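Local coordinates for protein inositol-1-monophosphatase SuhB (Mycobacterium tuberculosis, PDB 2Q74) that probably dephosphorylates inositol 1-phosphate to free myo-inositol with magnesium as cofactor, and forms a homodimer when magnesium binds, at residues 71-83 against 98-110. Numbering follows the deposited sequence.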
ATOM      1  N   LEU A  71     -14.418 -23.883  13.432  1.00 72.86           N
ATOM      2  CA  LEU A  71     -14.527 -23.529  14.833  1.00 73.69           C
ATOM      3  C   LEU A  71     -15.502 -24.438  15.563  1.00 73.80           C
ATOM      4  O   LEU A  71     -15.307 -24.732  16.737  1.00 73.83           O
ATOM      5  CB  LEU A  71     -14.925 -22.063  14.988  1.00 74.19           C
ATOM      6  CG  LEU A  71     -13.763 -21.061  14.930  1.00 74.85           C
ATOM      7  CD1 LEU A  71     -14.269 -19.645  14.747  1.00 74.92           C
ATOM      8  CD2 LEU A  71     -12.884 -21.154  16.171  1.00 75.09           C
ATOM      9  N   ALA A  72     -16.525 -24.913  14.858  1.00 74.03           N
ATOM     10  CA  ALA A  72     -17.457 -25.902  15.404  1.00 74.04           C
ATOM     11  C   ALA A  72     -16.743 -27.200  15.789  1.00 74.09           C
ATOM     12  O   ALA A  72     -17.080 -27.816  16.799  1.00 74.22           O
ATOM     13  CB  ALA A  72     -18.563 -26.189  14.409  1.00 73.82           C
ATOM     14  N   GLN A  73     -15.743 -27.590  14.996  1.00 73.82           N
ATOM     15  CA  GLN A  73     -15.018 -28.843  15.212  1.00 73.71           C
ATOM     16  C   GLN A  73     -13.834 -28.662  16.163  1.00 73.43           C
ATOM     17  O   GLN A  73     -13.545 -29.545  16.962  1.00 73.77           O
ATOM     18  CB  GLN A  73     -14.582 -29.489  13.884  1.00 73.56           C
ATOM     19  CG  GLN A  73     -14.811 -28.618  12.684  1.00 74.30           C
ATOM     20  CD  GLN A  73     -14.497 -29.247  11.360  1.00 73.96           C
ATOM     21  OE1 GLN A  73     -13.367 -29.593  11.084  1.00 74.88           O
ATOM     22  NE2 GLN A  73     -15.494 -29.343  10.506  1.00 73.72           N
ATOM     23  N   LEU A  74     -13.151 -27.528  16.093  1.00 73.10           N
ATOM     24  CA  LEU A  74     -11.979 -27.303  16.945  1.00 72.76           C
ATOM     25  C   LEU A  74     -12.338 -26.683  18.301  1.00 73.57           C
ATOM     26  O   LEU A  74     -11.713 -26.990  19.313  1.00 73.08           O
ATOM     27  CB  LEU A  74     -10.955 -26.429  16.226  1.00 72.14           C
ATOM     28  CG  LEU A  74     -10.298 -27.068  15.000  1.00 70.77           C
ATOM     29  CD1 LEU A  74      -9.286 -26.125  14.383  1.00 68.76           C
ATOM     30  CD2 LEU A  74      -9.651 -28.403  15.347  1.00 68.67           C
ATOM     31  N   ARG A  75     -13.337 -25.803  18.303  1.00 74.66           N
ATOM     32  CA  ARG A  75     -13.775 -25.118  19.507  1.00 75.56           C
ATOM     33  C   ARG A  75     -15.303 -25.185  19.640  1.00 76.38           C
ATOM     34  O   ARG A  75     -15.990 -24.157  19.517  1.00 76.23           O
ATOM     35  CB  ARG A  75     -13.297 -23.654  19.493  1.00 75.81           C
ATOM     36  CG  ARG A  75     -11.764 -23.415  19.557  1.00 76.17           C
ATOM     37  CD  ARG A  75     -11.021 -24.335  20.524  1.00 78.26           C
ATOM     38  NE  ARG A  75     -10.403 -23.696  21.694  1.00 78.40           N
ATOM     39  CZ  ARG A  75     -11.054 -23.086  22.672  1.00 78.83           C
ATOM     40  NH1 ARG A  75     -12.360 -22.941  22.624  1.00 79.48           N
ATOM     41  NH2 ARG A  75     -10.382 -22.589  23.697  1.00 79.94           N
ATOM     42  N   PRO A  76     -15.834 -26.402  19.915  1.00 77.42           N
ATOM     43  CA  PRO A  76     -17.266 -26.747  19.951  1.00 77.85           C
ATOM     44  C   PRO A  76     -18.260 -25.721  20.531  1.00 78.14           C
ATOM     45  O   PRO A  76     -19.161 -25.286  19.811  1.00 78.65           O
ATOM     46  CB  PRO A  76     -17.272 -28.031  20.780  1.00 77.91           C
ATOM     47  CG  PRO A  76     -16.020 -28.695  20.386  1.00 77.69           C
ATOM     48  CD  PRO A  76     -15.009 -27.590  20.229  1.00 77.40           C
ATOM     49  N   GLY A  77     -18.136 -25.353  21.801  1.00 77.98           N
ATOM     50  CA  GLY A  77     -19.167 -24.518  22.418  1.00 78.13           C
ATOM     51  C   GLY A  77     -18.909 -23.017  22.371  1.00 78.10           C
ATOM     52  O   GLY A  77     -19.593 -22.241  23.033  1.00 78.00           O
ATOM     53  N   ASP A  78     -17.924 -22.596  21.589  1.00 77.92           N
ATOM     54  CA  ASP A  78     -17.500 -21.196  21.598  1.00 77.60           C
ATOM     55  C   ASP A  78     -18.362 -20.299  20.721  1.00 76.89           C
ATOM     56  O   ASP A  78     -18.659 -20.626  19.575  1.00 76.71           O
ATOM     57  CB  ASP A  78     -16.039 -21.068  21.190  1.00 77.83           C
ATOM     58  CG  ASP A  78     -15.102 -21.433  22.304  1.00 78.17           C
ATOM     59  OD1 ASP A  78     -15.472 -22.270  23.154  1.00 79.06           O
ATOM     60  OD2 ASP A  78     -13.994 -20.876  22.330  1.00 79.02           O
ATOM     61  N   PRO A  79     -18.791 -19.163  21.277  1.00 76.18           N
ATOM     62  CA  PRO A  79     -19.499 -18.150  20.515  1.00 75.78           C
ATOM     63  C   PRO A  79     -18.667 -17.538  19.407  1.00 75.55           C
ATOM     64  O   PRO A  79     -17.456 -17.398  19.539  1.00 75.08           O
ATOM     65  CB  PRO A  79     -19.821 -17.087  21.568  1.00 75.59           C
ATOM     66  CG  PRO A  79     -19.808 -17.817  22.841  1.00 75.78           C
ATOM     67  CD  PRO A  79     -18.719 -18.799  22.700  1.00 76.05           C
ATOM     68  N   ILE A  80     -19.351 -17.160  18.337  1.00 75.83           N
ATOM     69  CA  ILE A  80     -18.739 -16.563  17.165  1.00 76.23           C
ATOM     70  C   ILE A  80     -19.449 -15.250  16.863  1.00 77.35           C
ATOM     71  O   ILE A  80     -20.632 -15.243  16.512  1.00 77.68           O
ATOM     72  CB  ILE A  80     -18.889 -17.461  15.905  1.00 75.90           C
ATOM     73  CG1 ILE A  80     -18.437 -18.907  16.172  1.00 75.23           C
ATOM     74  CG2 ILE A  80     -18.156 -16.833  14.757  1.00 75.22           C
ATOM     75  CD1 ILE A  80     -17.062 -19.035  16.730  1.00 75.55           C
ATOM     76  N   LEU A  81     -18.728 -14.143  17.006  1.00 78.67           N
ATOM     77  CA  LEU A  81     -19.181 -12.852  16.485  1.00 79.76           C
ATOM     78  C   LEU A  81     -18.514 -12.622  15.127  1.00 80.93           C
ATOM     79  O   LEU A  81     -17.320 -12.323  15.038  1.00 80.52           O
ATOM     80  CB  LEU A  81     -18.836 -11.716  17.448  1.00 79.76           C
ATOM     81  CG  LEU A  81     -19.091 -10.283  16.950  1.00 80.01           C
ATOM     82  CD1 LEU A  81     -20.567 -10.015  16.704  1.00 80.52           C
ATOM     83  CD2 LEU A  81     -18.529  -9.266  17.924  1.00 79.94           C
ATOM     84  N   GLY A  82     -19.291 -12.791  14.065  1.00 82.62           N
ATOM     85  CA  GLY A  82     -18.784 -12.579  12.727  1.00 84.04           C
ATOM     86  C   GLY A  82     -19.060 -11.178  12.235  1.00 85.57           C
ATOM     87  O   GLY A  82     -19.718 -10.373  12.906  1.00 85.90           O
ATOM     88  N   GLU A  83     -18.555 -10.889  11.044  1.00 87.30           N
ATOM     89  CA  GLU A  83     -18.922  -9.668  10.340  1.00 88.65           C
ATOM     90  C   GLU A  83     -20.443  -9.651  10.079  1.00 89.22           C
ATOM     91  O   GLU A  83     -21.000  -8.606   9.733  1.00 89.36           O
ATOM     92  CB  GLU A  83     -18.118  -9.581   9.034  1.00 89.03           C
ATOM     93  CG  GLU A  83     -18.100  -8.211   8.367  1.00 90.26           C
ATOM     94  CD  GLU A  83     -17.884  -8.303   6.860  1.00 90.85           C
ATOM     95  OE1 GLU A  83     -17.017  -9.101   6.407  1.00 90.60           O
ATOM     96  OE2 GLU A  83     -18.596  -7.569   6.137  1.00 91.50           O
ATOM     97  N   ARG A  98     -15.360 -18.778  29.164  1.00 71.91           N
ATOM     98  CA  ARG A  98     -15.851 -18.889  27.789  1.00 71.98           C
ATOM     99  C   ARG A  98     -15.199 -17.857  26.849  1.00 71.19           C
ATOM    100  O   ARG A  98     -15.061 -16.693  27.212  1.00 71.48           O
ATOM    101  CB  ARG A  98     -17.373 -18.727  27.759  1.00 72.31           C
ATOM    102  CG  ARG A  98     -18.008 -19.112  26.429  1.00 74.66           C
ATOM    103  CD  ARG A  98     -18.732 -20.474  26.459  1.00 78.23           C
ATOM    104  NE  ARG A  98     -17.892 -21.608  26.862  1.00 79.76           N
ATOM    105  CZ  ARG A  98     -18.110 -22.883  26.521  1.00 81.84           C
ATOM    106  NH1 ARG A  98     -19.136 -23.232  25.740  1.00 82.93           N
ATOM    107  NH2 ARG A  98     -17.282 -23.830  26.955  1.00 81.61           N
ATOM    108  N   VAL A  99     -14.810 -18.294  25.649  1.00 70.38           N
ATOM    109  CA  VAL A  99     -14.141 -17.440  24.658  1.00 69.71           C
ATOM    110  C   VAL A  99     -15.026 -17.168  23.436  1.00 69.08           C
ATOM    111  O   VAL A  99     -15.787 -18.029  23.006  1.00 69.28           O
ATOM    112  CB  VAL A  99     -12.827 -18.078  24.168  1.00 69.63           C
ATOM    113  CG1 VAL A  99     -12.553 -17.711  22.716  1.00 69.83           C
ATOM    114  CG2 VAL A  99     -11.675 -17.677  25.052  1.00 68.93           C
ATOM    115  N   THR A 100     -14.900 -15.970  22.880  1.00 68.18           N
ATOM    116  CA  THR A 100     -15.665 -15.562  21.711  1.00 67.78           C
ATOM    117  C   THR A 100     -14.727 -15.266  20.548  1.00 67.23           C
ATOM    118  O   THR A 100     -13.791 -14.472  20.678  1.00 67.26           O
ATOM    119  CB  THR A 100     -16.494 -14.297  21.987  1.00 67.69           C
ATOM    120  OG1 THR A 100     -17.538 -14.606  22.909  1.00 67.88           O
ATOM    121  CG2 THR A 100     -17.108 -13.738  20.688  1.00 67.13           C
ATOM    122  N   TRP A 101     -14.987 -15.893  19.408  1.00 66.11           N
ATOM    123  CA  TRP A 101     -14.150 -15.686  18.238  1.00 65.16           C
ATOM    124  C   TRP A 101     -14.713 -14.551  17.412  1.00 64.92           C
ATOM    125  O   TRP A 101     -15.841 -14.624  16.941  1.00 64.91           O
ATOM    126  CB  TRP A 101     -14.019 -16.974  17.442  1.00 64.30           C
ATOM    127  CG  TRP A 101     -13.370 -18.001  18.269  1.00 63.32           C
ATOM    128  CD1 TRP A 101     -13.986 -18.852  19.115  1.00 62.64           C
ATOM    129  CD2 TRP A 101     -11.967 -18.252  18.384  1.00 62.68           C
ATOM    130  NE1 TRP A 101     -13.063 -19.646  19.742  1.00 62.59           N
ATOM    131  CE2 TRP A 101     -11.811 -19.296  19.318  1.00 62.13           C
ATOM    132  CE3 TRP A 101     -10.820 -17.702  17.782  1.00 62.70           C
ATOM    133  CZ2 TRP A 101     -10.559 -19.807  19.680  1.00 62.14           C
ATOM    134  CZ3 TRP A 101      -9.569 -18.205  18.134  1.00 62.64           C
ATOM    135  CH2 TRP A 101      -9.452 -19.253  19.080  1.00 62.75           C
ATOM    136  N   VAL A 102     -13.928 -13.484  17.286  1.00 64.80           N
ATOM    137  CA  VAL A 102     -14.321 -12.302  16.530  1.00 64.79           C
ATOM    138  C   VAL A 102     -13.585 -12.343  15.208  1.00 64.77           C
ATOM    139  O   VAL A 102     -12.353 -12.400  15.190  1.00 64.47           O
ATOM    140  CB  VAL A 102     -13.921 -11.008  17.249  1.00 64.92           C
ATOM    141  CG1 VAL A 102     -14.475  -9.786  16.525  1.00 64.70           C
ATOM    142  CG2 VAL A 102     -14.401 -11.029  18.704  1.00 65.36           C
ATOM    143  N   LEU A 103     -14.314 -12.319  14.095  1.00 64.50           N
ATOM    144  CA  LEU A 103     -13.616 -12.491  12.844  1.00 64.56           C
ATOM    145  C   LEU A 103     -14.076 -11.678  11.635  1.00 64.05           C
ATOM    146  O   LEU A 103     -15.205 -11.197  11.581  1.00 63.92           O
ATOM    147  CB  LEU A 103     -13.449 -13.978  12.532  1.00 64.92           C
ATOM    148  CG  LEU A 103     -14.600 -14.958  12.372  1.00 65.89           C
ATOM    149  CD1 LEU A 103     -14.277 -16.209  13.197  1.00 65.87           C
ATOM    150  CD2 LEU A 103     -15.891 -14.398  12.815  1.00 67.47           C
ATOM    151  N   ASP A 104     -13.131 -11.475  10.716  1.00 63.44           N
ATOM    152  CA  ASP A 104     -13.386 -10.887   9.409  1.00 63.18           C
ATOM    153  C   ASP A 104     -12.626 -11.702   8.354  1.00 62.52           C
ATOM    154  O   ASP A 104     -11.386 -11.689   8.310  1.00 62.33           O
ATOM    155  CB  ASP A 104     -12.963  -9.419   9.332  1.00 63.44           C
ATOM    156  CG  ASP A 104     -13.502  -8.723   8.079  1.00 64.52           C
ATOM    157  OD1 ASP A 104     -14.072  -9.418   7.218  1.00 65.98           O
ATOM    158  OD2 ASP A 104     -13.371  -7.491   7.944  1.00 65.21           O
ATOM    159  N   PRO A 105     -13.367 -12.408   7.495  1.00 61.51           N
ATOM    160  CA  PRO A 105     -12.761 -13.187   6.415  1.00 61.10           C
ATOM    161  C   PRO A 105     -11.974 -12.359   5.392  1.00 60.20           C
ATOM    162  O   PRO A 105     -10.975 -12.837   4.852  1.00 60.01           O
ATOM    163  CB  PRO A 105     -13.964 -13.828   5.733  1.00 61.13           C
ATOM    164  CG  PRO A 105     -15.048 -13.781   6.759  1.00 61.82           C
ATOM    165  CD  PRO A 105     -14.830 -12.523   7.489  1.00 61.52           C
ATOM    166  N   ILE A 106     -12.444 -11.151   5.101  1.00 59.19           N
ATOM    167  CA  ILE A 106     -11.744 -10.270   4.179  1.00 58.56           C
ATOM    168  C   ILE A 106     -11.837  -8.828   4.663  1.00 58.23           C
ATOM    169  O   ILE A 106     -12.852  -8.152   4.449  1.00 58.14           O
ATOM    170  CB  ILE A 106     -12.316 -10.347   2.738  1.00 58.58           C
ATOM    171  CG1 ILE A 106     -12.338 -11.797   2.209  1.00 58.25           C
ATOM    172  CG2 ILE A 106     -11.500  -9.423   1.807  1.00 57.43           C
ATOM    173  CD1 ILE A 106     -13.142 -11.963   0.944  1.00 58.86           C
ATOM    174  N   ASP A 107     -10.778  -8.382   5.338  1.00 57.65           N
ATOM    175  CA  ASP A 107     -10.605  -6.983   5.711  1.00 57.18           C
ATOM    176  C   ASP A 107      -9.825  -6.297   4.598  1.00 56.84           C
ATOM    177  O   ASP A 107      -8.699  -6.664   4.287  1.00 57.06           O
ATOM    178  CB  ASP A 107      -9.844  -6.854   7.025  1.00 57.20           C
ATOM    179  CG  ASP A 107      -9.676  -5.410   7.456  1.00 58.24           C
ATOM    180  OD1 ASP A 107     -10.511  -4.547   7.102  1.00 57.68           O
ATOM    181  OD2 ASP A 107      -8.708  -5.118   8.172  1.00 61.18           O
ATOM    182  N   GLY A 108     -10.445  -5.306   3.988  1.00 56.61           N
ATOM    183  CA  GLY A 108      -9.909  -4.673   2.799  1.00 56.77           C
ATOM    184  C   GLY A 108     -10.612  -5.236   1.595  1.00 56.85           C
ATOM    185  O   GLY A 108      -9.971  -5.831   0.745  1.00 57.25           O
ATOM    186  N   THR A 109     -11.934  -5.048   1.540  1.00 57.25           N
ATOM    187  CA  THR A 109     -12.761  -5.549   0.454  1.00 57.57           C
ATOM    188  C   THR A 109     -12.562  -4.747  -0.827  1.00 58.14           C
ATOM    189  O   THR A 109     -12.665  -5.285  -1.929  1.00 58.50           O
ATOM    190  CB  THR A 109     -14.274  -5.549   0.831  1.00 57.59           C
ATOM    191  OG1 THR A 109     -14.630  -4.301   1.412  1.00 58.15           O
ATOM    192  CG2 THR A 109     -14.596  -6.657   1.819  1.00 57.04           C
ATOM    193  N   VAL A 110     -12.313  -3.453  -0.697  1.00 58.69           N
ATOM    194  CA  VAL A 110     -12.025  -2.646  -1.866  1.00 59.12           C
ATOM    195  C   VAL A 110     -10.731  -3.168  -2.500  1.00 59.56           C
ATOM    196  O   VAL A 110     -10.621  -3.336  -3.714  1.00 59.63           O
ATOM    197  CB  VAL A 110     -11.908  -1.159  -1.497  1.00 59.08           C
ATOM    198  CG1 VAL A 110     -11.365  -0.366  -2.651  1.00 59.47           C
ATOM    199  CG2 VAL A 110     -13.250  -0.628  -1.112  1.00 58.47           C
TER
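Trp101 turns its indole toward the end of helix 55-74, and Leu71 lays CD2 over one face of the five-membered ring, 3.6 Å from its centroid and almost on the ring normal. With CG beside the backbone N (chi1 -62°), the indole swings its NE1 to Asp78, donating to OD2 at 3.0 Å on the anti side of the carboxylate; the bond is bent, 148° at the hydrogen. Arg75 NH1 forms a salt bridge to that same OD2, so one oxygen takes both the indole N-H and the guanidinium. Arg75 also passes CG 3.8 Å from Trp101 CZ2, its guanidinium plane steeply inclined to the ring. Leu11 and Val14 of helix 8-33 pack on the indole too.

Alongside, strands 80-81 and 100-104 run parallel at the edge of the sheet: Trp101 N donates to Pro79 O, Leu81 N to Trp101 O, and Leu103 N to Leu81 O. Ile80 sets CD1 against Trp101 CB (3.7 Å), while Leu103 meets Leu71 tip to tip, CD1 to CD1.

Just past strand 80-81, Glu83 brings OE1 close to Asp104 OD1, near the end of strand 100-104, two acceptors with no hydrogen bond between them. Asp104 OD1 accepts from Ile106 N in an Asx turn. With Asp60 and Asp235 nearby, this gathering of acidic groups is consistent with the family's magnesium site, to which Glu83 and Asp104 probably both contribute.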